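Local coordinates for protein DNA polymerase (Bacillus phage phi29, PDB 2PY5) that replicates viral DNA by protein-primed, processive and faithful strand-displacement synthesis, and proofreads its product with a 3'-5' exonuclease, at residues T92-S95 against Q99-M102; D458-T463 against G481-E486; A134-L139 against I378-K383. The protein carries 2 engineered substitutions. All coordinates share one frame; numbering follows the deposited sequence.

How the contacts relate
The three contacts sample the two activities of this B-family polymerase and one junction between them. Contact 1 lies in the exonuclease region and touches the single-stranded DNA directly; the engineered residues Ala-12 and Ala-66 belong to that region's active site. Contact 2 lies in the polymerase palm, beside the catalytic magnesium ligands, with its nearest atom about 13 Å from the DNA. The centres of contact 1 and contact 2 are about 37 Å apart, on opposite sides of the chain's centre. Contact 3 joins the exonuclease region to the nucleotide-binding helix 376-387, and its centre is about 26 Å from that of contact 1 and 25 Å from that of contact 2. None of the three touches another.

Contact 1. Residues T92-S95 against Q99-M102; sequences TIIS and QWYM. With nucleotides of chain C.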
loop_
_atom_site.group_PDB
_atom_site.type_symbol
_atom_site.label_atom_id
_atom_site.label_comp_id
_atom_site.label_asym_id
_atom_site.label_seq_id
_atom_site.Cartn_x
_atom_site.Cartn_y
_atom_site.Cartn_z
ATOM N N THR F 92 6.655 14.814 16.161
ATOM C CA THR F 92 6.177 14.193 14.937
ATOM C C THR F 92 6.467 12.696 14.941
ATOM O O THR F 92 7.360 12.238 15.632
ATOM C CB THR F 92 6.840 14.794 13.673
ATOM O OG1 THR F 92 8.256 14.727 13.804
ATOM C CG2 THR F 92 6.465 16.244 13.502
ATOM N N ILE F 93 5.682 11.962 14.149
ATOM C CA ILE F 93 6.036 10.613 13.699
ATOM C C ILE F 93 6.098 10.665 12.187
ATOM O O ILE F 93 5.080 10.652 11.522
ATOM C CB ILE F 93 5.032 9.525 14.151
ATOM C CG1 ILE F 93 4.913 9.522 15.661
ATOM C CG2 ILE F 93 5.465 8.182 13.606
ATOM C CD1 ILE F 93 3.800 8.601 16.168
ATOM N N ILE F 94 7.322 10.804 11.671
ATOM C CA ILE F 94 7.636 10.764 10.237
ATOM C C ILE F 94 8.707 9.684 10.082
ATOM O O ILE F 94 9.779 9.754 10.716
ATOM C CB ILE F 94 8.181 12.114 9.695
ATOM C CG1 ILE F 94 7.140 13.220 9.831
ATOM C CG2 ILE F 94 8.604 11.944 8.215
ATOM C CD1 ILE F 94 7.741 14.640 9.753
ATOM N N SER F 95 8.406 8.661 9.287
ATOM C CA SER F 95 9.297 7.506 9.170
ATOM C C SER F 95 10.532 7.835 8.355
ATOM O O SER F 95 10.557 8.855 7.655
ATOM C CB SER F 95 8.597 6.299 8.551
ATOM O OG SER F 95 8.360 6.463 7.162
ATOM N N GLN F 99 7.009 8.526 5.435
ATOM C CA GLN F 99 5.580 8.394 5.732
ATOM C C GLN F 99 5.236 9.219 6.974
ATOM O O GLN F 99 5.890 9.083 7.999
ATOM C CB GLN F 99 5.210 6.936 5.906
ATOM C CG GLN F 99 5.522 6.131 4.647
ATOM C CD GLN F 99 4.499 5.095 4.307
ATOM O OE1 GLN F 99 4.842 3.943 4.024
ATOM N NE2 GLN F 99 3.231 5.488 4.312
ATOM N N TRP F 100 4.197 10.048 6.866
ATOM C CA TRP F 100 3.750 10.948 7.933
ATOM C C TRP F 100 2.584 10.329 8.675
ATOM O O TRP F 100 1.585 9.921 8.035
ATOM C CB TRP F 100 3.327 12.311 7.373
ATOM C CG TRP F 100 4.487 13.122 6.853
ATOM C CD1 TRP F 100 5.497 12.689 6.032
ATOM C CD2 TRP F 100 4.736 14.496 7.111
ATOM N NE1 TRP F 100 6.375 13.710 5.793
ATOM C CE2 TRP F 100 5.925 14.836 6.429
ATOM C CE3 TRP F 100 4.077 15.484 7.852
ATOM C CZ2 TRP F 100 6.461 16.115 6.487
ATOM C CZ3 TRP F 100 4.625 16.781 7.896
ATOM C CH2 TRP F 100 5.790 17.069 7.216
ATOM N N TYR F 101 2.722 10.238 10.001
ATOM C CA TYR F 101 1.683 9.617 10.869
ATOM C C TYR F 101 1.079 10.593 11.870
ATOM O O TYR F 101 -0.082 10.440 12.237
ATOM C CB TYR F 101 2.228 8.428 11.661
ATOM C CG TYR F 101 2.674 7.282 10.804
ATOM C CD1 TYR F 101 3.952 7.256 10.285
ATOM C CD2 TYR F 101 1.821 6.251 10.491
ATOM C CE1 TYR F 101 4.370 6.230 9.501
ATOM C CE2 TYR F 101 2.216 5.194 9.694
ATOM C CZ TYR F 101 3.501 5.188 9.183
ATOM O OH TYR F 101 3.935 4.137 8.401
ATOM N N MET F 102 1.844 11.572 12.339
ATOM C CA MET F 102 1.405 12.397 13.470
ATOM C C MET F 102 2.197 13.683 13.560
ATOM O O MET F 102 3.412 13.692 13.365
ATOM C CB MET F 102 1.545 11.616 14.799
ATOM C CG MET F 102 0.989 12.365 16.027
ATOM S SD MET F 102 1.465 11.610 17.575
ATOM C CE MET F 102 3.174 12.119 17.639
ATOM P P DG C 2 5.239 1.367 20.959
ATOM O OP1 DG C 2 4.661 0.064 21.362
ATOM O OP2 DG C 2 6.610 1.415 20.398
ATOM O "O5'" DG C 2 4.223 2.109 19.951
ATOM C "C5'" DG C 2 2.862 2.193 20.364
ATOM C "C4'" DG C 2 1.954 2.998 19.451
ATOM O "O4'" DG C 2 2.050 4.397 19.776
ATOM C "C3'" DG C 2 2.201 2.944 17.955
ATOM O "O3'" DG C 2 0.931 2.868 17.366
ATOM C "C2'" DG C 2 2.869 4.262 17.590
ATOM C "C1'" DG C 2 2.175 5.161 18.591
ATOM N N9 DG C 2 2.899 6.330 19.046
ATOM C C8 DG C 2 4.252 6.475 19.217
ATOM N N7 DG C 2 4.584 7.644 19.682
ATOM C C5 DG C 2 3.362 8.297 19.836
ATOM C C6 DG C 2 3.080 9.598 20.295
ATOM O O6 DG C 2 3.893 10.446 20.680
ATOM N N1 DG C 2 1.709 9.866 20.303
ATOM C C2 DG C 2 0.727 8.987 19.901
ATOM N N2 DG C 2 -0.547 9.418 19.967
ATOM N N3 DG C 2 0.987 7.758 19.461
ATOM C C4 DG C 2 2.316 7.495 19.460
ATOM P P DA C 3 0.594 1.692 16.355
ATOM O OP1 DA C 3 -0.846 1.841 16.065
ATOM O OP2 DA C 3 1.199 0.431 16.896
ATOM O "O5'" DA C 3 1.426 2.076 15.049
ATOM C "C5'" DA C 3 0.902 3.048 14.191
ATOM C "C4'" DA C 3 2.003 3.479 13.243
ATOM O "O4'" DA C 3 3.046 4.113 14.009
ATOM C "C3'" DA C 3 2.698 2.359 12.486
ATOM O "O3'" DA C 3 2.120 2.238 11.197
ATOM C "C2'" DA C 3 4.147 2.846 12.357
ATOM C "C1'" DA C 3 4.348 3.815 13.514
ATOM N N9 DA C 3 5.027 3.325 14.716
ATOM C C8 DA C 3 4.755 2.161 15.401
ATOM N N7 DA C 3 5.477 1.996 16.490
ATOM C C5 DA C 3 6.269 3.133 16.525
ATOM C C6 DA C 3 7.262 3.578 17.420
ATOM N N6 DA C 3 7.635 2.888 18.504
ATOM N N1 DA C 3 7.859 4.770 17.162
ATOM C C2 DA C 3 7.486 5.460 16.074
ATOM N N3 DA C 3 6.567 5.140 15.159
ATOM C C4 DA C 3 5.992 3.964 15.447
ATOM P P DT C 5 7.323 -0.990 8.268
ATOM O OP1 DT C 5 8.386 -1.186 9.260
ATOM O OP2 DT C 5 6.931 0.415 7.908
ATOM O "O5'" DT C 5 7.658 -1.761 6.932
ATOM C "C5'" DT C 5 7.954 -3.152 7.024
ATOM C "C4'" DT C 5 8.036 -3.709 5.626
ATOM O "O4'" DT C 5 6.787 -3.494 4.933
ATOM C "C3'" DT C 5 9.104 -3.036 4.778
ATOM O "O3'" DT C 5 10.188 -3.917 4.722
ATOM C "C2'" DT C 5 8.488 -2.817 3.402
ATOM C "C1'" DT C 5 6.995 -3.031 3.611
ATOM N N1 DT C 5 6.138 -1.802 3.406
ATOM C C2 DT C 5 5.539 -1.624 2.180
ATOM O O2 DT C 5 5.692 -2.406 1.256
ATOM N N3 DT C 5 4.760 -0.496 2.084
ATOM C C4 DT C 5 4.516 0.453 3.065
ATOM O O4 DT C 5 3.796 1.433 2.878
ATOM C C5 DT C 5 5.162 0.214 4.325
ATOM C C7 DT C 5 4.974 1.175 5.469
ATOM C C6 DT C 5 5.930 -0.885 4.431
#
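A classic beta bulge interrupts the hairpin of strands 89-94 and 100-110 in the exonuclease region: Tyr-101 and Met-102 both face Ile-93. Ile-93 O takes the N-H of Tyr-101 at 2.8 Å, nearly in line with its C=O bond, and that of Met-102 only weakly, while Ile-93 N is bonded to Met-102 O. Ile-93 and Met-102 share one face of the sheet, against DG2 and DA3 of chain C. Ile-93 holds CG1 beside the backbone N (chi1 -58°), which leaves CG2 anti to that N and directed at Tyr-101 CD1 (3.8 Å) and the adenine of DA3 of chain C; its CD1 lies 3.7 Å from C5 of DG2 of chain C. This branched, apolar residue suits both strand and bases, in keeping with its role in binding template-primer DNA. Met-102 adds a flexible thioether, SD being 3.2 Å from N1 of DG2 of chain C. On the opposite face, which also meets DNA, Ile-94 CD1 makes a CH-pi contact 3.8 Å from the centroid of the Trp-100 six-membered ring, whose NE1 neighbour bonds to a thymine base. At the turn, Ser-95 OG accepts Gln-99 N-H at 3.0 Å.

Contact 2. Residues D458-T463 against G481-E486; sequences DSIHLT and GYWAHE. With EDO (1,2-ethanediol), chain B; EDO (1,2-ethanediol), chain T.
Trp-483 reaching Asp-458 and Ile-460 is a side-chain contact in the palm of the polymerase, made across a sheet strand rather than between paired neighbours. Strands 459-463 and 483-489 both pair with strand 241-250, and the nearest alpha carbons, CA of Ser-459 and CA of Trp-483, are 8.4 Å apart. At that distance the contact falls to a large side chain, the broad indole, which also touches Val-250 and has helix 427-447 packed against it through Thr-441 and Ala-444.

The far rim of the six-membered ring does the touching. Its CZ3 comes within 3.4 Å of Asp-458 O, obliquely, while Ser-459 CA lies at the edge near the ring plane. Ile-460 crosses the indole at about a right angle, with its CD1 over one ring face and CG2 3.9 Å from Trp-483 CH2. A chi1 of 61° places Ile-460 CG1 between the backbone N and the carbonyl carbon, where it too meets CZ3.

A water links the two segments, donating to Glu-486 OE1 at 2.7 Å and to Ser-459 OG at 2.9 Å; Ser-459 has two conformers, so this bridge is tentative. In the conformer described, Ser-459 OG also donates to Asp-458 OD2 at 2.9 Å, meeting it from above the carboxylate plane.

The direct contacts across the two segments are van der Waals in kind: the indole touches the side chain of Ile-460 and the backbone of Asp-458 and Ser-459, while the Asp-458 carboxylate stays out of the contact. That group, part of the YCDTD motif and known as a ligand of the catalytic magnesium from another structure of this protein, lies close to Asp-249, and Glu-486 also approaches Asp-249. Such a cluster of carboxylates is consistent with a site built to receive metal ions.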
loop_
_atom_site.group_PDB
_atom_site.type_symbol
_atom_site.label_atom_id
_atom_site.label_comp_id
_atom_site.label_asym_id
_atom_site.label_seq_id
_atom_site.Cartn_x
_atom_site.Cartn_y
_atom_site.Cartn_z
ATOM N N ASP F 458 -0.994 -11.522 -8.024
ATOM C CA ASP F 458 -2.098 -12.486 -7.903
ATOM C C ASP F 458 -2.730 -12.763 -9.252
ATOM O O ASP F 458 -3.778 -13.372 -9.313
ATOM C CB ASP F 458 -3.189 -11.963 -6.925
ATOM C CG ASP F 458 -3.724 -10.599 -7.287
ATOM O OD1 ASP F 458 -4.495 -10.014 -6.477
ATOM O OD2 ASP F 458 -3.359 -10.081 -8.364
ATOM N N SER F 459 -2.082 -12.354 -10.345
ATOM C CA SER F 459 -2.732 -12.436 -11.638
ATOM C C SER F 459 -1.790 -12.984 -12.676
ATOM O O SER F 459 -0.600 -12.712 -12.655
ATOM C CB SER F 459 -3.233 -11.075 -12.079
ATOM O OG SER F 459 -4.142 -10.538 -11.133
ATOM N N ILE F 460 -2.340 -13.801 -13.562
ATOM C CA ILE F 460 -1.591 -14.286 -14.724
ATOM C C ILE F 460 -2.369 -13.958 -16.001
ATOM O O ILE F 460 -3.585 -14.080 -16.066
ATOM C CB ILE F 460 -1.263 -15.797 -14.666
ATOM C CG1 ILE F 460 -2.524 -16.668 -14.626
ATOM C CG2 ILE F 460 -0.360 -16.071 -13.447
ATOM C CD1 ILE F 460 -2.209 -18.171 -14.624
ATOM N N HIS F 461 -1.636 -13.520 -17.012
ATOM C CA HIS F 461 -2.205 -13.118 -18.293
ATOM C C HIS F 461 -1.678 -14.085 -19.337
ATOM O O HIS F 461 -0.456 -14.264 -19.437
ATOM C CB HIS F 461 -1.736 -11.711 -18.670
ATOM C CG HIS F 461 -2.141 -10.632 -17.709
ATOM N ND1 HIS F 461 -2.400 -9.342 -18.126
ATOM C CD2 HIS F 461 -2.303 -10.630 -16.364
ATOM C CE1 HIS F 461 -2.711 -8.600 -17.081
ATOM N NE2 HIS F 461 -2.662 -9.354 -15.996
ATOM N N LEU F 462 -2.582 -14.674 -20.124
ATOM C CA LEU F 462 -2.245 -15.699 -21.121
ATOM C C LEU F 462 -2.694 -15.267 -22.511
ATOM O O LEU F 462 -3.704 -14.583 -22.663
ATOM C CB LEU F 462 -2.976 -17.010 -20.807
ATOM C CG LEU F 462 -2.824 -17.654 -19.426
ATOM C CD1 LEU F 462 -3.548 -19.003 -19.419
ATOM C CD2 LEU F 462 -1.374 -17.808 -19.042
ATOM N N THR F 463 -1.980 -15.737 -23.533
ATOM C CA THR F 463 -2.509 -15.687 -24.894
ATOM C C THR F 463 -3.671 -16.689 -25.032
ATOM O O THR F 463 -3.779 -17.648 -24.264
ATOM C CB THR F 463 -1.436 -16.016 -25.941
ATOM O OG1 THR F 463 -0.916 -17.327 -25.698
ATOM C CG2 THR F 463 -0.292 -15.000 -25.909
ATOM N N GLY F 481 -8.795 -18.516 -2.808
ATOM C CA GLY F 481 -7.533 -19.115 -3.204
ATOM C C GLY F 481 -7.544 -19.744 -4.589
ATOM O O GLY F 481 -6.480 -20.087 -5.116
ATOM N N TYR F 482 -8.732 -19.913 -5.172
ATOM C CA TYR F 482 -8.849 -20.368 -6.557
ATOM C C TYR F 482 -8.596 -19.200 -7.515
ATOM O O TYR F 482 -8.613 -18.040 -7.118
ATOM C CB TYR F 482 -10.219 -20.971 -6.826
ATOM C CG TYR F 482 -10.431 -22.356 -6.223
ATOM C CD1 TYR F 482 -10.640 -23.455 -7.036
ATOM C CD2 TYR F 482 -10.424 -22.552 -4.848
ATOM C CE1 TYR F 482 -10.854 -24.724 -6.501
ATOM C CE2 TYR F 482 -10.631 -23.823 -4.295
ATOM C CZ TYR F 482 -10.842 -24.901 -5.132
ATOM O OH TYR F 482 -11.059 -26.180 -4.617
ATOM N N TRP F 483 -8.371 -19.535 -8.784
ATOM C CA TRP F 483 -8.161 -18.532 -9.834
ATOM C C TRP F 483 -9.479 -18.199 -10.501
ATOM O O TRP F 483 -10.137 -19.088 -11.037
ATOM C CB TRP F 483 -7.215 -19.063 -10.901
ATOM C CG TRP F 483 -5.836 -19.266 -10.418
ATOM C CD1 TRP F 483 -5.330 -20.391 -9.832
ATOM C CD2 TRP F 483 -4.777 -18.322 -10.472
ATOM N NE1 TRP F 483 -4.002 -20.201 -9.513
ATOM C CE2 TRP F 483 -3.639 -18.933 -9.892
ATOM C CE3 TRP F 483 -4.670 -17.011 -10.948
ATOM C CZ2 TRP F 483 -2.414 -18.275 -9.788
ATOM C CZ3 TRP F 483 -3.464 -16.356 -10.823
ATOM C CH2 TRP F 483 -2.344 -16.995 -10.250
ATOM N N ALA F 484 -9.867 -16.933 -10.466
ATOM C CA ALA F 484 -11.047 -16.487 -11.210
ATOM C C ALA F 484 -10.608 -16.137 -12.615
ATOM O O ALA F 484 -9.594 -15.476 -12.803
ATOM C CB ALA F 484 -11.662 -15.264 -10.561
ATOM N N HIS F 485 -11.385 -16.560 -13.602
ATOM C CA HIS F 485 -11.237 -16.028 -14.950
ATOM C C HIS F 485 -11.847 -14.629 -14.910
ATOM O O HIS F 485 -13.074 -14.456 -14.840
ATOM C CB HIS F 485 -11.926 -16.928 -15.968
ATOM C CG HIS F 485 -11.876 -16.403 -17.373
ATOM N ND1 HIS F 485 -12.720 -16.868 -18.363
ATOM C CD2 HIS F 485 -11.103 -15.445 -17.948
ATOM C CE1 HIS F 485 -12.451 -16.229 -19.492
ATOM N NE2 HIS F 485 -11.492 -15.348 -19.263
ATOM N N GLU F 486 -10.982 -13.633 -14.928
ATOM C CA GLU F 486 -11.368 -12.264 -14.670
ATOM C C GLU F 486 -11.849 -11.556 -15.927
ATOM O O GLU F 486 -12.811 -10.774 -15.875
ATOM C CB GLU F 486 -10.173 -11.522 -14.082
ATOM C CG GLU F 486 -10.430 -10.093 -13.691
ATOM C CD GLU F 486 -9.318 -9.577 -12.836
ATOM O OE1 GLU F 486 -8.328 -9.054 -13.402
ATOM O OE2 GLU F 486 -9.404 -9.738 -11.593
HETATM C C1 EDO B . -14.603 -13.257 -18.613
HETATM O O1 EDO B . -14.756 -13.375 -17.195
HETATM C C2 EDO B . -15.586 -14.184 -19.318
HETATM O O2 EDO B . -16.892 -14.105 -18.723
HETATM C C1 EDO T . -3.654 -20.924 -2.928
HETATM O O1 EDO T . -4.193 -19.675 -3.373
HETATM C C2 EDO T . -4.086 -21.220 -1.494
HETATM O O2 EDO T . -5.512 -21.364 -1.407
HETATM O O HOH W 1 -5.884 -8.538 -12.418
#

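Contact 3. Residues A134-L139 against I378-K383; sequences AKDFKL and IKQLAK
The phenyl ring of Phe-137 meets Gln-380 and Leu-381 obliquely, neither squarely over a face nor at the edge, and its plane stands 55° from that of the Gln-380 amide. Phe-137 CE1 lies 3.6 Å from Gln-380 CB, and its CZ is 4.1 Å from Leu-381 CD2. A large flat apolar group fits here, since it can lie against both the aliphatic part of the glutamine and the leucine branch; Ala-176 of helix 160-182 also touches it.

Gln-380 bends at chi2 (-39°), which folds its chain back beside Asp-136: its CG is 3.6 Å from Asp-136 O and 3.8 Å from Asp-136 CB. The amide itself is held from two directions, OE1 accepting a bond from Lys-383 NZ at 3.1 Å and NE2 giving one to Gly-376 O, which should fix its rotation. Asp-136 uses its carboxylate in a salt bridge with Lys-132, leaving its methylene and carbonyl to meet the glutamine.

Helix 130-136 finishes just here in a Schellman motif: Leu-139 N bonds to Ala-134 O at 2.8 Å and Lys-138 N, more loosely, to Lys-135 O, with Lys-138 at a phi of 59°. Asp-136, in the last turn, and Phe-137, just before the left-handed Lys-138, are the residues that meet 378-383; the chain turns away after them.

The arrangement is a small interdomain contact, joining the exonuclease region to the fingers of the polymerase. Helix 376-387 carries Lys-379, which stabilises the incoming nucleotide, and Lys-383, which binds it and opens the Kx3NSxYG motif of B-family polymerases.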
loop_
_atom_site.group_PDB
_atom_site.type_symbol
_atom_site.label_atom_id
_atom_site.label_comp_id
_atom_site.label_asym_id
_atom_site.label_seq_id
_atom_site.Cartn_x
_atom_site.Cartn_y
_atom_site.Cartn_z
ATOM N N ALA F 134 -15.387 8.060 -1.255
ATOM C CA ALA F 134 -16.793 8.444 -1.404
ATOM C C ALA F 134 -17.554 7.422 -2.250
ATOM O O ALA F 134 -18.670 7.031 -1.914
ATOM C CB ALA F 134 -16.909 9.846 -2.003
ATOM N N LYS F 135 -16.938 6.975 -3.340
ATOM C CA LYS F 135 -17.562 5.999 -4.229
ATOM C C LYS F 135 -17.834 4.675 -3.516
ATOM O O LYS F 135 -18.965 4.192 -3.484
ATOM C CB LYS F 135 -16.658 5.755 -5.439
ATOM N N ASP F 136 -16.781 4.114 -2.927
ATOM C CA ASP F 136 -16.843 2.774 -2.328
ATOM C C ASP F 136 -17.652 2.747 -1.030
ATOM O O ASP F 136 -18.307 1.738 -0.719
ATOM C CB ASP F 136 -15.429 2.247 -2.056
ATOM C CG ASP F 136 -14.634 1.997 -3.324
ATOM O OD1 ASP F 136 -15.241 1.845 -4.414
ATOM O OD2 ASP F 136 -13.389 1.944 -3.218
ATOM N N PHE F 137 -17.621 3.849 -0.286
ATOM C CA PHE F 137 -18.346 3.952 0.984
ATOM C C PHE F 137 -19.768 4.485 0.792
ATOM O O PHE F 137 -20.503 4.639 1.768
ATOM C CB PHE F 137 -17.594 4.841 1.988
ATOM C CG PHE F 137 -16.422 4.164 2.671
ATOM C CD1 PHE F 137 -15.365 3.645 1.934
ATOM C CD2 PHE F 137 -16.364 4.089 4.061
ATOM C CE1 PHE F 137 -14.282 3.019 2.575
ATOM C CE2 PHE F 137 -15.280 3.476 4.703
ATOM C CZ PHE F 137 -14.246 2.950 3.959
ATOM N N LYS F 138 -20.153 4.743 -0.463
ATOM C CA LYS F 138 -21.500 5.215 -0.826
ATOM C C LYS F 138 -21.847 6.538 -0.144
ATOM O O LYS F 138 -22.927 6.686 0.430
ATOM C CB LYS F 138 -22.568 4.155 -0.526
ATOM C CG LYS F 138 -22.214 2.767 -1.000
ATOM C CD LYS F 138 -21.985 2.694 -2.507
ATOM C CE LYS F 138 -23.267 2.863 -3.295
ATOM N NZ LYS F 138 -23.136 2.310 -4.678
ATOM N N LEU F 139 -20.919 7.490 -0.246
ATOM C CA LEU F 139 -21.037 8.816 0.370
ATOM C C LEU F 139 -21.202 9.862 -0.735
ATOM O O LEU F 139 -20.720 9.665 -1.852
ATOM C CB LEU F 139 -19.782 9.126 1.202
ATOM C CG LEU F 139 -19.372 8.092 2.261
ATOM C CD1 LEU F 139 -18.080 8.518 2.935
ATOM C CD2 LEU F 139 -20.493 7.910 3.276
ATOM N N ILE F 378 -19.278 -0.732 5.307
ATOM C CA ILE F 378 -18.894 -1.833 6.188
ATOM C C ILE F 378 -18.203 -2.966 5.404
ATOM O O ILE F 378 -17.273 -3.620 5.913
ATOM C CB ILE F 378 -20.088 -2.341 7.008
ATOM C CG1 ILE F 378 -20.461 -1.275 8.040
ATOM C CG2 ILE F 378 -19.758 -3.654 7.697
ATOM C CD1 ILE F 378 -21.731 -1.581 8.784
ATOM N N LYS F 379 -18.646 -3.185 4.164
ATOM C CA LYS F 379 -17.991 -4.174 3.309
ATOM C C LYS F 379 -16.542 -3.767 3.059
ATOM O O LYS F 379 -15.650 -4.595 3.139
ATOM C CB LYS F 379 -18.705 -4.330 1.974
ATOM C CG LYS F 379 -18.085 -5.407 1.088
ATOM C CD LYS F 379 -18.859 -5.590 -0.183
ATOM C CE LYS F 379 -18.386 -6.799 -0.948
ATOM N NZ LYS F 379 -19.344 -7.157 -2.027
ATOM N N GLN F 380 -16.313 -2.486 2.766
ATOM C CA GLN F 380 -14.948 -2.012 2.506
ATOM C C GLN F 380 -14.072 -2.180 3.729
ATOM O O GLN F 380 -12.873 -2.437 3.618
ATOM C CB GLN F 380 -14.924 -0.520 2.111
ATOM C CG GLN F 380 -15.784 -0.151 0.933
ATOM C CD GLN F 380 -15.756 -1.177 -0.169
ATOM O OE1 GLN F 380 -14.693 -1.521 -0.685
ATOM N NE2 GLN F 380 -16.931 -1.680 -0.536
ATOM N N LEU F 381 -14.653 -1.965 4.905
ATOM C CA LEU F 381 -13.896 -2.071 6.129
ATOM C C LEU F 381 -13.530 -3.520 6.416
ATOM O O LEU F 381 -12.449 -3.786 6.922
ATOM C CB LEU F 381 -14.653 -1.464 7.296
ATOM C CG LEU F 381 -14.810 0.049 7.218
ATOM C CD1 LEU F 381 -15.740 0.479 8.344
ATOM C CD2 LEU F 381 -13.468 0.780 7.290
ATOM N N ALA F 382 -14.421 -4.447 6.072
ATOM C CA ALA F 382 -14.118 -5.880 6.221
ATOM C C ALA F 382 -12.962 -6.285 5.311
ATOM O O ALA F 382 -12.068 -7.026 5.713
ATOM C CB ALA F 382 -15.358 -6.717 5.936
ATOM N N LYS F 383 -12.971 -5.788 4.080
ATOM C CA LYS F 383 -11.871 -6.013 3.150
ATOM C C LYS F 383 -10.579 -5.439 3.713
ATOM O O LYS F 383 -9.518 -6.055 3.657
ATOM C CB LYS F 383 -12.199 -5.379 1.806
ATOM C CG LYS F 383 -13.375 -6.056 1.110
ATOM C CD LYS F 383 -13.961 -5.204 0.010
ATOM C CE LYS F 383 -13.006 -4.987 -1.121
ATOM N NZ LYS F 383 -13.640 -4.097 -2.154
#